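Local coordinates for protein dihydrofolate reductase (Schistosoma mansoni, PDB 3VCO) that reduces 7,8-dihydrofolate to tetrahydrofolate with NADPH, a key step in folate metabolism that feeds thymidylate, purine and glycine synthesis, at residues Leu23-Ala28 and Tyr146-Tyr151; Glu31-Gly36 and Cys152-Ser157; Pro42-Lys47 and Asn189-Lys194; Val176-Ile181 and Phe195-Val200. One frame throughout, in Å; residues are numbered along the deposited sequence.

Contact 1: residues Leu23-Ala28 and Tyr146-Tyr151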
loop_
_atom_site.group_PDB
_atom_site.type_symbol
_atom_site.label_atom_id
_atom_site.label_comp_id
_atom_site.label_asym_id
_atom_site.label_seq_id
_atom_site.Cartn_x
_atom_site.Cartn_y
_atom_site.Cartn_z
ATOM N N LEU A 23 3.593 -9.502 -4.339
ATOM C CA LEU A 23 3.732 -8.325 -3.496
ATOM C C LEU A 23 2.727 -7.364 -4.022
ATOM O O LEU A 23 2.727 -7.067 -5.214
ATOM C CB LEU A 23 5.128 -7.730 -3.588
ATOM C CG LEU A 23 6.296 -8.450 -2.991
ATOM C CD1 LEU A 23 7.531 -7.586 -3.204
ATOM C CD2 LEU A 23 6.027 -8.702 -1.493
ATOM N N ASN A 24 1.854 -6.878 -3.155
ATOM C CA ASN A 24 0.831 -5.945 -3.574
ATOM C C ASN A 24 1.304 -4.562 -3.161
ATOM O O ASN A 24 1.788 -4.388 -2.070
ATOM C CB ASN A 24 -0.507 -6.283 -2.943
ATOM C CG ASN A 24 -1.018 -7.670 -3.376
ATOM O OD1 ASN A 24 -1.481 -7.845 -4.486
ATOM N ND2 ASN A 24 -0.917 -8.635 -2.493
ATOM N N VAL A 25 1.298 -3.641 -4.108
ATOM C CA VAL A 25 1.699 -2.293 -3.852
ATOM C C VAL A 25 0.425 -1.458 -3.878
ATOM O O VAL A 25 -0.364 -1.565 -4.818
ATOM C CB VAL A 25 2.648 -1.842 -4.944
ATOM C CG1 VAL A 25 2.851 -0.368 -4.859
ATOM C CG2 VAL A 25 3.967 -2.580 -4.783
ATOM N N VAL A 26 0.224 -0.632 -2.851
ATOM C CA VAL A 26 -0.937 0.274 -2.859
ATOM C C VAL A 26 -0.399 1.718 -2.837
ATOM O O VAL A 26 0.377 2.064 -1.962
ATOM C CB VAL A 26 -1.825 0.060 -1.613
ATOM C CG1 VAL A 26 -3.117 0.942 -1.679
ATOM C CG2 VAL A 26 -2.188 -1.415 -1.513
ATOM N N VAL A 27 -0.841 2.534 -3.782
ATOM C CA VAL A 27 -0.296 3.876 -3.922
ATOM C C VAL A 27 -1.314 4.779 -4.623
ATOM O O VAL A 27 -2.147 4.293 -5.427
ATOM C CB VAL A 27 0.998 3.788 -4.772
ATOM C CG1 VAL A 27 0.678 3.234 -6.163
ATOM C CG2 VAL A 27 1.738 5.128 -4.847
ATOM N N ALA A 28 -1.251 6.081 -4.322
ATOM C CA ALA A 28 -2.025 7.103 -5.023
ATOM C C ALA A 28 -1.034 7.899 -5.841
ATOM O O ALA A 28 0.021 8.288 -5.341
ATOM C CB ALA A 28 -2.771 8.036 -4.031
ATOM N N TYR A 146 9.507 -12.039 -6.968
ATOM C CA TYR A 146 8.062 -12.136 -6.742
ATOM C C TYR A 146 7.306 -11.279 -7.778
ATOM O O TYR A 146 7.757 -10.188 -8.124
ATOM C CB TYR A 146 7.682 -11.656 -5.340
ATOM C CG TYR A 146 8.364 -12.379 -4.210
ATOM C CD1 TYR A 146 7.926 -13.633 -3.803
ATOM C CD2 TYR A 146 9.448 -11.824 -3.559
ATOM C CE1 TYR A 146 8.541 -14.309 -2.782
ATOM C CE2 TYR A 146 10.069 -12.501 -2.525
ATOM C CZ TYR A 146 9.603 -13.746 -2.154
ATOM O OH TYR A 146 10.207 -14.443 -1.142
ATOM N N PRO A 147 6.141 -11.758 -8.249
ATOM C CA PRO A 147 5.292 -10.907 -9.104
ATOM C C PRO A 147 4.688 -9.747 -8.302
ATOM O O PRO A 147 4.492 -9.878 -7.114
ATOM C CB PRO A 147 4.178 -11.863 -9.556
ATOM C CG PRO A 147 4.059 -12.845 -8.444
ATOM C CD PRO A 147 5.494 -13.047 -7.936
ATOM N N VAL A 148 4.399 -8.620 -8.947
ATOM C CA VAL A 148 3.911 -7.485 -8.206
ATOM C C VAL A 148 2.583 -7.062 -8.797
ATOM O O VAL A 148 2.400 -7.148 -10.000
ATOM C CB VAL A 148 4.883 -6.308 -8.366
ATOM C CG1 VAL A 148 4.344 -5.031 -7.629
ATOM C CG2 VAL A 148 6.315 -6.716 -7.913
ATOM N N ARG A 149 1.668 -6.635 -7.936
ATOM C CA ARG A 149 0.372 -6.120 -8.389
ATOM C C ARG A 149 0.315 -4.721 -7.808
ATOM O O ARG A 149 0.723 -4.517 -6.679
ATOM C CB ARG A 149 -0.805 -6.941 -7.832
ATOM C CG ARG A 149 -2.157 -6.215 -8.077
ATOM C CD ARG A 149 -3.327 -7.082 -7.797
ATOM N NE ARG A 149 -3.432 -8.096 -8.835
ATOM C CZ ARG A 149 -4.471 -8.895 -8.979
ATOM N NH1 ARG A 149 -5.520 -8.800 -8.155
ATOM N NH2 ARG A 149 -4.449 -9.773 -9.950
ATOM N N ILE A 150 -0.156 -3.751 -8.578
ATOM C CA ILE A 150 -0.287 -2.399 -8.051
ATOM C C ILE A 150 -1.763 -2.011 -8.015
ATOM O O ILE A 150 -2.423 -2.004 -9.035
ATOM C CB ILE A 150 0.391 -1.371 -9.009
ATOM C CG1 ILE A 150 1.897 -1.661 -9.132
ATOM C CG2 ILE A 150 0.138 0.049 -8.520
ATOM C CD1 ILE A 150 2.572 -0.873 -10.328
ATOM N N TYR A 151 -2.238 -1.626 -6.853
ATOM C CA TYR A 151 -3.564 -1.044 -6.677
ATOM C C TYR A 151 -3.317 0.446 -6.663
ATOM O O TYR A 151 -2.675 0.985 -5.756
ATOM C CB TYR A 151 -4.094 -1.469 -5.306
ATOM C CG TYR A 151 -4.489 -2.923 -5.262
ATOM C CD1 TYR A 151 -5.814 -3.305 -5.540
ATOM C CD2 TYR A 151 -3.532 -3.927 -5.020
ATOM C CE1 TYR A 151 -6.194 -4.647 -5.502
ATOM C CE2 TYR A 151 -3.909 -5.289 -4.994
ATOM C CZ TYR A 151 -5.246 -5.624 -5.235
ATOM O OH TYR A 151 -5.616 -6.941 -5.221
#
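Five backbone hydrogen bonds knit Leu23-Val27 to Pro147-Tyr151 as neighbouring parallel strands of the central dihydrofolate reductase sheet. Leu23 and Val25 use both their N and O, so the ladder runs from Leu23 N to Pro147 O (2.9 Å) up to Val27 N on Tyr151 O (3.1 Å); Val25 N to Arg149 O is the straightest at 170°. On one face Val25 CG2 meets Val148 CG1 at 3.8 Å, and Val27 CG1 lies beside Ile150 CG2 at 4.0 Å. The other face is more polar. Here Asn24 OD1 sits 3.5 Å from Arg149 CB and comes in the ring plane to the edge of Tyr151, 3.6 Å from its CE2. Arg22 NE bonds that same OD1, while Asn24 ND2 is taken by Glu127 OE1 and Val128 O, which fixes how the amide is turned. Arg149, bent at chi3 (-72°), turns its guanidinium to a salt bridge with Asp199 and a weak bond from NH1 to Tyr151 OH. Helix 134-142 packs on Leu23, Val25 and Val27, helix 46-57 on Val26 and Tyr151, and strand 191-200 flanks strand 148-156.

Contact 2: residues Glu31-Gly36 and Cys152-Ser157; sequences ENWGIG and CTHILS
The indole of Trp33 takes Cys152 SG over one face, 4.3 Å from the centroid of its six-membered ring and 25° off the normal, a cysteine sulfur-aromatic contact. The edge of the His154 imidazole is turned toward the face of Trp33 in an offset edge-to-face pair, planes at 81°, with His154 CE1 3.7 Å from Trp33 CZ2. Cys152 SG also lies above one face of His154, toward its rim, so the sulfur touches both rings. All this belongs to the loop after the first strand of the dihydrofolate reductase fold, where it lies against strand 148-156; Gly34, Ile35 and Gly36 of the loop probably line the NADP(+) site, as in related reductases. Cys152 SG stands anti to its own backbone N (chi1 -176°), which carries it up to the indole. Trp33 also stacks on Trp170 and meets Phe165, making an aromatic cluster, while His154 NE2, next to CE1 in the ring, hydrogen-bonds to Tyr198 OH on strand 191-200, which helps fix the turn of the imidazole. Toward Leu156 and Ser157 the chemistry turns polar and the surface opens to solvent. Glu31, bent at chi2 (-86°), curls its carboxylate back toward Leu156 and Ser157, with OE1 4.0 Å from Leu156 CD2. Ser157 N gives that same OE1 a straight but weak hydrogen bond of 3.4 Å.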
loop_
_atom_site.group_PDB
_atom_site.type_symbol
_atom_site.label_atom_id
_atom_site.label_comp_id
_atom_site.label_asym_id
_atom_site.label_seq_id
_atom_site.Cartn_x
_atom_site.Cartn_y
_atom_site.Cartn_z
ATOM N N GLU A 31 -0.944 12.741 -12.200
ATOM C CA GLU A 31 -0.774 12.617 -13.647
ATOM C C GLU A 31 0.582 12.126 -14.142
ATOM O O GLU A 31 0.655 11.402 -15.134
ATOM C CB GLU A 31 -1.127 13.928 -14.332
ATOM C CG GLU A 31 -0.336 15.161 -13.890
ATOM C CD GLU A 31 -0.910 15.865 -12.666
ATOM O OE1 GLU A 31 -1.779 15.278 -11.938
ATOM O OE2 GLU A 31 -0.447 16.995 -12.417
ATOM N N ASN A 32 1.649 12.509 -13.452
ATOM C CA ASN A 32 2.981 12.018 -13.799
ATOM C C ASN A 32 3.574 10.988 -12.864
ATOM O O ASN A 32 4.782 10.956 -12.660
ATOM C CB ASN A 32 3.926 13.184 -13.871
ATOM C CG ASN A 32 3.578 14.081 -14.983
ATOM O OD1 ASN A 32 2.885 13.664 -15.916
ATOM N ND2 ASN A 32 4.027 15.315 -14.910
ATOM N N TRP A 33 2.718 10.125 -12.344
ATOM C CA TRP A 33 3.033 9.269 -11.205
ATOM C C TRP A 33 3.916 9.952 -10.127
ATOM O O TRP A 33 4.854 9.343 -9.611
ATOM C CB TRP A 33 3.575 7.886 -11.649
ATOM C CG TRP A 33 2.555 6.985 -12.387
ATOM C CD1 TRP A 33 1.875 7.276 -13.563
ATOM C CD2 TRP A 33 2.150 5.651 -12.025
ATOM N NE1 TRP A 33 1.075 6.214 -13.923
ATOM C CE2 TRP A 33 1.224 5.206 -12.991
ATOM C CE3 TRP A 33 2.474 4.792 -10.969
ATOM C CZ2 TRP A 33 0.627 3.933 -12.930
ATOM C CZ3 TRP A 33 1.860 3.527 -10.913
ATOM C CH2 TRP A 33 0.952 3.127 -11.884
ATOM N N GLY A 34 3.611 11.215 -9.807
ATOM C CA GLY A 34 3.996 11.789 -8.521
ATOM C C GLY A 34 3.230 11.070 -7.388
ATOM O O GLY A 34 2.046 10.743 -7.527
ATOM N N ILE A 35 3.893 10.798 -6.273
ATOM C CA ILE A 35 3.242 10.042 -5.180
ATOM C C ILE A 35 2.259 10.910 -4.351
ATOM O O ILE A 35 2.638 11.976 -3.855
ATOM C CB ILE A 35 4.276 9.370 -4.226
ATOM C CG1 ILE A 35 5.149 8.378 -4.983
ATOM C CG2 ILE A 35 3.571 8.668 -3.066
ATOM C CD1 ILE A 35 6.204 7.730 -4.131
ATOM N N GLY A 36 1.016 10.426 -4.218
ATOM C CA GLY A 36 -0.026 11.073 -3.442
ATOM C C GLY A 36 0.196 10.985 -1.941
ATOM O O GLY A 36 -0.336 10.082 -1.268
ATOM N N CYS A 152 -3.819 1.116 -7.675
ATOM C CA CYS A 152 -3.437 2.476 -7.904
ATOM C C CYS A 152 -4.679 3.385 -7.851
ATOM O O CYS A 152 -5.693 3.114 -8.497
ATOM C CB CYS A 152 -2.772 2.571 -9.303
ATOM S SG CYS A 152 -2.129 4.206 -9.676
ATOM N N THR A 153 -4.588 4.458 -7.075
ATOM C CA THR A 153 -5.523 5.556 -7.229
ATOM C C THR A 153 -4.858 6.623 -8.062
ATOM O O THR A 153 -3.908 7.249 -7.623
ATOM C CB THR A 153 -5.882 6.108 -5.863
ATOM O OG1 THR A 153 -6.327 4.990 -5.082
ATOM C CG2 THR A 153 -6.973 7.165 -5.976
ATOM N N HIS A 154 -5.382 6.838 -9.253
ATOM C CA HIS A 154 -4.948 7.952 -10.114
ATOM C C HIS A 154 -5.674 9.230 -9.746
ATOM O O HIS A 154 -6.882 9.246 -9.647
ATOM C CB HIS A 154 -5.251 7.637 -11.573
ATOM C CG HIS A 154 -4.474 6.468 -12.113
ATOM N ND1 HIS A 154 -3.190 6.582 -12.605
ATOM C CD2 HIS A 154 -4.826 5.175 -12.286
ATOM C CE1 HIS A 154 -2.770 5.400 -13.019
ATOM N NE2 HIS A 154 -3.733 4.523 -12.815
ATOM N N ILE A 155 -4.940 10.319 -9.593
ATOM C CA ILE A 155 -5.542 11.564 -9.160
ATOM C C ILE A 155 -5.165 12.671 -10.124
ATOM O O ILE A 155 -4.077 12.637 -10.674
ATOM C CB ILE A 155 -5.004 11.911 -7.778
ATOM C CG1 ILE A 155 -5.466 10.854 -6.773
ATOM C CG2 ILE A 155 -5.454 13.298 -7.356
ATOM C CD1 ILE A 155 -4.835 11.010 -5.371
ATOM N N LEU A 156 -6.087 13.596 -10.379
ATOM C CA LEU A 156 -5.760 14.816 -11.078
ATOM C C LEU A 156 -5.538 15.862 -10.005
ATOM O O LEU A 156 -6.469 16.301 -9.313
ATOM C CB LEU A 156 -6.842 15.221 -12.064
ATOM C CG LEU A 156 -6.675 14.638 -13.462
ATOM C CD1 LEU A 156 -7.598 15.353 -14.404
ATOM C CD2 LEU A 156 -5.230 14.730 -13.944
ATOM N N SER A 157 -4.266 16.213 -9.857
ATOM C CA SER A 157 -3.787 16.965 -8.714
ATOM C C SER A 157 -4.027 18.457 -8.892
ATOM O O SER A 157 -3.475 19.076 -9.792
ATOM C CB SER A 157 -2.297 16.696 -8.533
ATOM O OG SER A 157 -2.076 15.451 -7.887
#

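Contact 3: residues Pro42-Lys47 and Asn189-Lys194; sequences PWKIKK and NGFTFK
Lys44 brings its CE methylene obliquely to the ring of Phe191, 3.8 Å from CE2, the two side chains crossing at about a right angle. Its CG sits between the backbone N and carbonyl carbon (chi1 73°), and the extended chain beyond it carries the CE methylene to the ring. Ile45, N-cap of helix 46-57 and last residue of the type I turn from Pro42, splits its two branches between two phenylalanines. CD1 stands over one face of Phe191, 4.1 Å from the centroid and 19° off the normal, in a CH-pi contact; CG2 meets Phe193 at CE1, 3.6 Å away. Lys47, on the first turn of the helix, puts CB in the plane of Phe193 at its edge, 3.6 Å from CZ, and then bends at chi2 (65°), leading its amine away to a cation-pi contact with Phe186. Glu188 OE1 accepts from Lys47 N, so strand 186-188 also holds the helix start. Ile155 of strand 148-156 touches both phenylalanines as well. Between the two segments the contact is thus wholly apolar: the hairpin strand meets the helix start through ring faces, edges and methylenes, and the lysines contribute carbon rather than charge.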
loop_
_atom_site.group_PDB
_atom_site.type_symbol
_atom_site.label_atom_id
_atom_site.label_comp_id
_atom_site.label_asym_id
_atom_site.label_seq_id
_atom_site.Cartn_x
_atom_site.Cartn_y
_atom_site.Cartn_z
ATOM N N PRO A 42 -2.922 10.028 1.580
ATOM C CA PRO A 42 -4.228 9.868 0.924
ATOM C C PRO A 42 -5.390 9.657 1.921
ATOM O O PRO A 42 -6.533 9.483 1.491
ATOM C CB PRO A 42 -4.023 8.603 0.077
ATOM C CG PRO A 42 -3.028 7.786 0.869
ATOM C CD PRO A 42 -2.233 8.736 1.759
ATOM N N TRP A 43 -5.085 9.692 3.223
ATOM C CA TRP A 43 -6.031 9.390 4.289
ATOM C C TRP A 43 -7.276 10.300 4.282
ATOM O O TRP A 43 -8.370 9.879 4.681
ATOM C CB TRP A 43 -5.312 9.445 5.665
ATOM C CG TRP A 43 -3.868 8.987 5.537
ATOM C CD1 TRP A 43 -2.740 9.729 5.784
ATOM C CD2 TRP A 43 -3.409 7.705 5.081
ATOM N NE1 TRP A 43 -1.612 8.983 5.517
ATOM C CE2 TRP A 43 -1.992 7.742 5.081
ATOM C CE3 TRP A 43 -4.052 6.537 4.658
ATOM C CZ2 TRP A 43 -1.211 6.649 4.686
ATOM C CZ3 TRP A 43 -3.273 5.449 4.253
ATOM C CH2 TRP A 43 -1.867 5.517 4.271
ATOM N N LYS A 44 -7.117 11.529 3.807
ATOM C CA LYS A 44 -8.211 12.478 3.857
ATOM C C LYS A 44 -9.290 12.313 2.778
ATOM O O LYS A 44 -10.418 12.806 2.937
ATOM C CB LYS A 44 -7.676 13.925 3.861
ATOM C CG LYS A 44 -7.117 14.417 2.530
ATOM C CD LYS A 44 -6.811 15.891 2.637
ATOM C CE LYS A 44 -6.415 16.506 1.305
ATOM N NZ LYS A 44 -5.992 17.950 1.494
ATOM N N ILE A 45 -8.964 11.630 1.687
ATOM C CA ILE A 45 -9.985 11.367 0.676
ATOM C C ILE A 45 -10.824 10.138 1.088
ATOM O O ILE A 45 -10.338 9.021 1.090
ATOM C CB ILE A 45 -9.367 11.193 -0.702
ATOM C CG1 ILE A 45 -8.452 12.378 -0.989
ATOM C CG2 ILE A 45 -10.446 11.148 -1.746
ATOM C CD1 ILE A 45 -7.563 12.184 -2.205
ATOM N N LYS A 46 -12.078 10.369 1.455
ATOM C CA LYS A 46 -12.911 9.345 2.090
ATOM C C LYS A 46 -13.127 8.156 1.187
ATOM O O LYS A 46 -13.059 7.018 1.611
ATOM C CB LYS A 46 -14.268 9.957 2.553
ATOM N N LYS A 47 -13.365 8.439 -0.085
ATOM C CA LYS A 47 -13.585 7.401 -1.074
ATOM C C LYS A 47 -12.306 6.566 -1.257
ATOM O O LYS A 47 -12.354 5.350 -1.472
ATOM C CB LYS A 47 -13.994 8.061 -2.394
ATOM C CG LYS A 47 -14.481 7.109 -3.468
ATOM C CD LYS A 47 -15.768 6.426 -3.046
ATOM C CE LYS A 47 -16.434 5.804 -4.257
ATOM N NZ LYS A 47 -17.514 4.829 -3.934
ATOM N N ASN A 189 -13.599 16.818 -2.722
ATOM C CA ASN A 189 -12.817 18.020 -2.470
ATOM C C ASN A 189 -12.343 18.613 -3.780
ATOM O O ASN A 189 -13.137 18.831 -4.700
ATOM C CB ASN A 189 -11.634 17.742 -1.537
ATOM C CG ASN A 189 -11.827 18.339 -0.153
ATOM O OD1 ASN A 189 -12.500 19.367 0.016
ATOM N ND2 ASN A 189 -11.229 17.699 0.849
ATOM N N GLY A 190 -11.044 18.867 -3.872
ATOM C CA GLY A 190 -10.480 19.391 -5.099
ATOM C C GLY A 190 -9.989 18.265 -5.982
ATOM O O GLY A 190 -9.395 18.511 -7.030
ATOM N N PHE A 191 -10.258 17.031 -5.559
ATOM C CA PHE A 191 -9.659 15.848 -6.183
ATOM C C PHE A 191 -10.595 15.094 -7.107
ATOM O O PHE A 191 -11.755 14.828 -6.788
ATOM C CB PHE A 191 -9.123 14.878 -5.116
ATOM C CG PHE A 191 -8.006 15.451 -4.312
ATOM C CD1 PHE A 191 -6.709 15.423 -4.796
ATOM C CD2 PHE A 191 -8.257 16.062 -3.091
ATOM C CE1 PHE A 191 -5.676 15.979 -4.071
ATOM C CE2 PHE A 191 -7.232 16.616 -2.354
ATOM C CZ PHE A 191 -5.936 16.579 -2.844
ATOM N N THR A 192 -10.068 14.740 -8.262
ATOM C CA THR A 192 -10.766 13.859 -9.166
ATOM C C THR A 192 -9.872 12.630 -9.312
ATOM O O THR A 192 -8.672 12.773 -9.452
ATOM C CB THR A 192 -10.989 14.526 -10.541
ATOM O OG1 THR A 192 -11.813 15.694 -10.414
ATOM C CG2 THR A 192 -11.655 13.564 -11.465
ATOM N N PHE A 193 -10.443 11.432 -9.244
ATOM C CA PHE A 193 -9.629 10.228 -9.165
ATOM C C PHE A 193 -10.364 8.998 -9.685
ATOM O O PHE A 193 -11.578 9.004 -9.908
ATOM C CB PHE A 193 -9.089 9.979 -7.734
ATOM C CG PHE A 193 -10.165 10.006 -6.662
ATOM C CD1 PHE A 193 -10.554 11.210 -6.091
ATOM C CD2 PHE A 193 -10.792 8.835 -6.257
ATOM C CE1 PHE A 193 -11.562 11.255 -5.147
ATOM C CE2 PHE A 193 -11.798 8.868 -5.301
ATOM C CZ PHE A 193 -12.174 10.076 -4.737
ATOM N N LYS A 194 -9.604 7.957 -9.938
ATOM C CA LYS A 194 -10.209 6.710 -10.351
ATOM C C LYS A 194 -9.294 5.617 -9.870
ATOM O O LYS A 194 -8.110 5.868 -9.582
ATOM C CB LYS A 194 -10.388 6.660 -11.857
ATOM C CG LYS A 194 -9.118 6.371 -12.627
ATOM C CD LYS A 194 -9.340 6.419 -14.129
ATOM C CE LYS A 194 -10.063 5.195 -14.657
ATOM N NZ LYS A 194 -9.923 5.126 -16.154
#

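Contact 4: residues Val176-Ile181 and Phe195-Val200; sequences VDLPDI and FCVYDV
Val197 fills the middle of this contact, its branched side chain set between Val176 and Leu178. Its CG1 lies 4.0 Å from Val176 CB and 3.9 Å from Leu178 CD1, and the Leu178 methyl bridges both Val197 branches, the two side chains crossing at about a right angle. Two residues earlier on the strand, Phe195 CB receives Ile181 CG2 at 3.9 Å; the aromatic ring beyond leads away from the loop to stack on Phe51 of helix 46-57. The type I turn from Leu178 to Ile181, closed by Ile181 N on Leu178 O, brings both residues back over strand 191-200. Outward from this patch the backbone takes over. Val176 N donates to Val197 O at 2.8 Å, prolonging the antiparallel pairing of strand 174-175 by one bond. The return bond is not direct: one water donates to Val176 O and accepts from Val197 N, at 3.0 Å from that nitrogen, where the loop begins to leave the sheet. At the far edge Val176 CG2 presses on the Asp199 carboxylate, 3.3 Å from OD2, while OD1 of Asp199 is salt-bridged to Arg149. A methyl group packed against a carboxylate held by arginine probably helps keep that ion pair partly shielded, while the water satisfies Val176 O and Val197 N where the loop departs from the strand.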
loop_
_atom_site.group_PDB
_atom_site.type_symbol
_atom_site.label_atom_id
_atom_site.label_comp_id
_atom_site.label_asym_id
_atom_site.label_seq_id
_atom_site.Cartn_x
_atom_site.Cartn_y
_atom_site.Cartn_z
ATOM N N VAL A 176 -6.248 -5.114 -14.574
ATOM C CA VAL A 176 -7.021 -6.196 -13.982
ATOM C C VAL A 176 -8.447 -5.724 -13.759
ATOM O O VAL A 176 -8.659 -4.622 -13.253
ATOM C CB VAL A 176 -6.410 -6.607 -12.620
ATOM C CG1 VAL A 176 -7.232 -7.706 -11.955
ATOM C CG2 VAL A 176 -4.947 -7.037 -12.780
ATOM N N ASP A 177 -9.423 -6.567 -14.098
ATOM C CA ASP A 177 -10.821 -6.296 -13.780
ATOM C C ASP A 177 -11.295 -7.011 -12.496
ATOM O O ASP A 177 -11.360 -8.248 -12.429
ATOM C CB ASP A 177 -11.705 -6.704 -14.960
ATOM C CG ASP A 177 -13.174 -6.710 -14.612
ATOM O OD1 ASP A 177 -13.666 -5.687 -14.082
ATOM O OD2 ASP A 177 -13.840 -7.738 -14.871
ATOM N N LEU A 178 -11.632 -6.233 -11.472
ATOM C CA LEU A 178 -12.136 -6.815 -10.232
ATOM C C LEU A 178 -13.504 -6.244 -9.930
ATOM O O LEU A 178 -13.689 -5.040 -10.031
ATOM C CB LEU A 178 -11.159 -6.552 -9.098
ATOM C CG LEU A 178 -9.866 -7.357 -9.183
ATOM C CD1 LEU A 178 -8.728 -6.527 -8.644
ATOM C CD2 LEU A 178 -10.002 -8.661 -8.385
ATOM N N PRO A 179 -14.471 -7.116 -9.582
ATOM C CA PRO A 179 -15.891 -6.746 -9.511
ATOM C C PRO A 179 -16.211 -5.719 -8.423
ATOM O O PRO A 179 -17.055 -4.857 -8.639
ATOM C CB PRO A 179 -16.595 -8.080 -9.188
ATOM C CG PRO A 179 -15.534 -9.137 -9.325
ATOM C CD PRO A 179 -14.243 -8.473 -9.062
ATOM N N ASP A 180 -15.566 -5.826 -7.269
ATOM C CA ASP A 180 -15.847 -4.925 -6.164
ATOM C C ASP A 180 -15.265 -3.541 -6.425
ATOM O O ASP A 180 -15.516 -2.625 -5.648
ATOM C CB ASP A 180 -15.255 -5.454 -4.852
ATOM C CG ASP A 180 -15.790 -6.819 -4.466
ATOM O OD1 ASP A 180 -16.914 -7.172 -4.891
ATOM O OD2 ASP A 180 -15.079 -7.538 -3.724
ATOM N N ILE A 181 -14.475 -3.390 -7.490
ATOM C CA ILE A 181 -13.808 -2.117 -7.749
ATOM C C ILE A 181 -14.512 -1.253 -8.805
ATOM O O ILE A 181 -14.515 -1.579 -9.991
ATOM C CB ILE A 181 -12.329 -2.299 -8.110
ATOM C CG1 ILE A 181 -11.632 -3.129 -7.027
ATOM C CG2 ILE A 181 -11.662 -0.917 -8.342
ATOM C CD1 ILE A 181 -11.993 -2.739 -5.605
ATOM N N PHE A 195 -9.841 4.420 -9.768
ATOM C CA PHE A 195 -9.127 3.281 -9.182
ATOM C C PHE A 195 -8.780 2.288 -10.271
ATOM O O PHE A 195 -9.623 1.914 -11.056
ATOM C CB PHE A 195 -9.987 2.588 -8.117
ATOM C CG PHE A 195 -10.438 3.519 -7.003
ATOM C CD1 PHE A 195 -9.512 4.098 -6.140
ATOM C CD2 PHE A 195 -11.774 3.819 -6.827
ATOM C CE1 PHE A 195 -9.912 4.975 -5.116
ATOM C CE2 PHE A 195 -12.174 4.686 -5.818
ATOM C CZ PHE A 195 -11.233 5.280 -4.982
ATOM N N CYS A 196 -7.538 1.837 -10.289
ATOM C CA CYS A 196 -7.077 0.911 -11.325
ATOM C C CYS A 196 -6.162 -0.108 -10.653
ATOM O O CYS A 196 -5.467 0.193 -9.677
ATOM C CB CYS A 196 -6.305 1.656 -12.413
ATOM S SG CYS A 196 -7.309 2.653 -13.523
ATOM N N VAL A 197 -6.203 -1.334 -11.154
ATOM C CA VAL A 197 -5.392 -2.402 -10.614
ATOM C C VAL A 197 -4.560 -3.041 -11.740
ATOM O O VAL A 197 -5.084 -3.351 -12.810
ATOM C CB VAL A 197 -6.273 -3.452 -9.988
ATOM C CG1 VAL A 197 -5.427 -4.538 -9.385
ATOM C CG2 VAL A 197 -7.202 -2.798 -8.914
ATOM N N TYR A 198 -3.266 -3.211 -11.488
ATOM C CA TYR A 198 -2.357 -3.633 -12.531
ATOM C C TYR A 198 -1.505 -4.791 -12.078
ATOM O O TYR A 198 -1.014 -4.790 -10.954
ATOM C CB TYR A 198 -1.396 -2.500 -12.904
ATOM C CG TYR A 198 -2.050 -1.185 -13.359
ATOM C CD1 TYR A 198 -2.612 -1.057 -14.625
ATOM C CD2 TYR A 198 -2.088 -0.098 -12.514
ATOM C CE1 TYR A 198 -3.203 0.143 -15.027
ATOM C CE2 TYR A 198 -2.663 1.109 -12.909
ATOM C CZ TYR A 198 -3.223 1.219 -14.141
ATOM O OH TYR A 198 -3.777 2.413 -14.494
ATOM N N ASP A 199 -1.305 -5.744 -12.981
ATOM C CA ASP A 199 -0.302 -6.782 -12.793
ATOM C C ASP A 199 0.916 -6.415 -13.601
ATOM O O ASP A 199 0.809 -6.112 -14.775
ATOM C CB ASP A 199 -0.847 -8.143 -13.228
ATOM C CG ASP A 199 -1.763 -8.727 -12.199
ATOM O OD1 ASP A 199 -1.563 -8.445 -11.001
ATOM O OD2 ASP A 199 -2.689 -9.451 -12.577
ATOM N N VAL A 200 2.072 -6.417 -12.948
ATOM C CA VAL A 200 3.311 -6.119 -13.628
ATOM C C VAL A 200 3.754 -7.437 -14.221
ATOM O O VAL A 200 3.892 -8.413 -13.488
ATOM C CB VAL A 200 4.384 -5.574 -12.642
ATOM C CG1 VAL A 200 5.695 -5.273 -13.361
ATOM C CG2 VAL A 200 3.839 -4.340 -11.872
HETATM O O HOH W 1 -8.520 -2.199 -12.852
#

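Contact 1 is the buried core, a parallel strand pair held by a regular backbone ladder; contacts 2, 3 and 4 lie farther out and are partly buried. Strand 148-156 serves contacts 1 and 2, strand 191-200 serves contacts 3 and 4, and these two strands are antiparallel neighbours, so all four share one sheet. Outside contact 1, backbone bonding thins: contact 4 keeps one direct bond and a water, contact 2 relies on sulfur and aromatic rings with a weak bond at its rim, and contact 3 on hydrocarbon alone. Backbone bonds join them: Ala28 O with Gly36 N for contacts 1 and 2, Leu156 N with Thr192 O for 2 and 3, Ile150 N with Tyr198 O for 1 and 4.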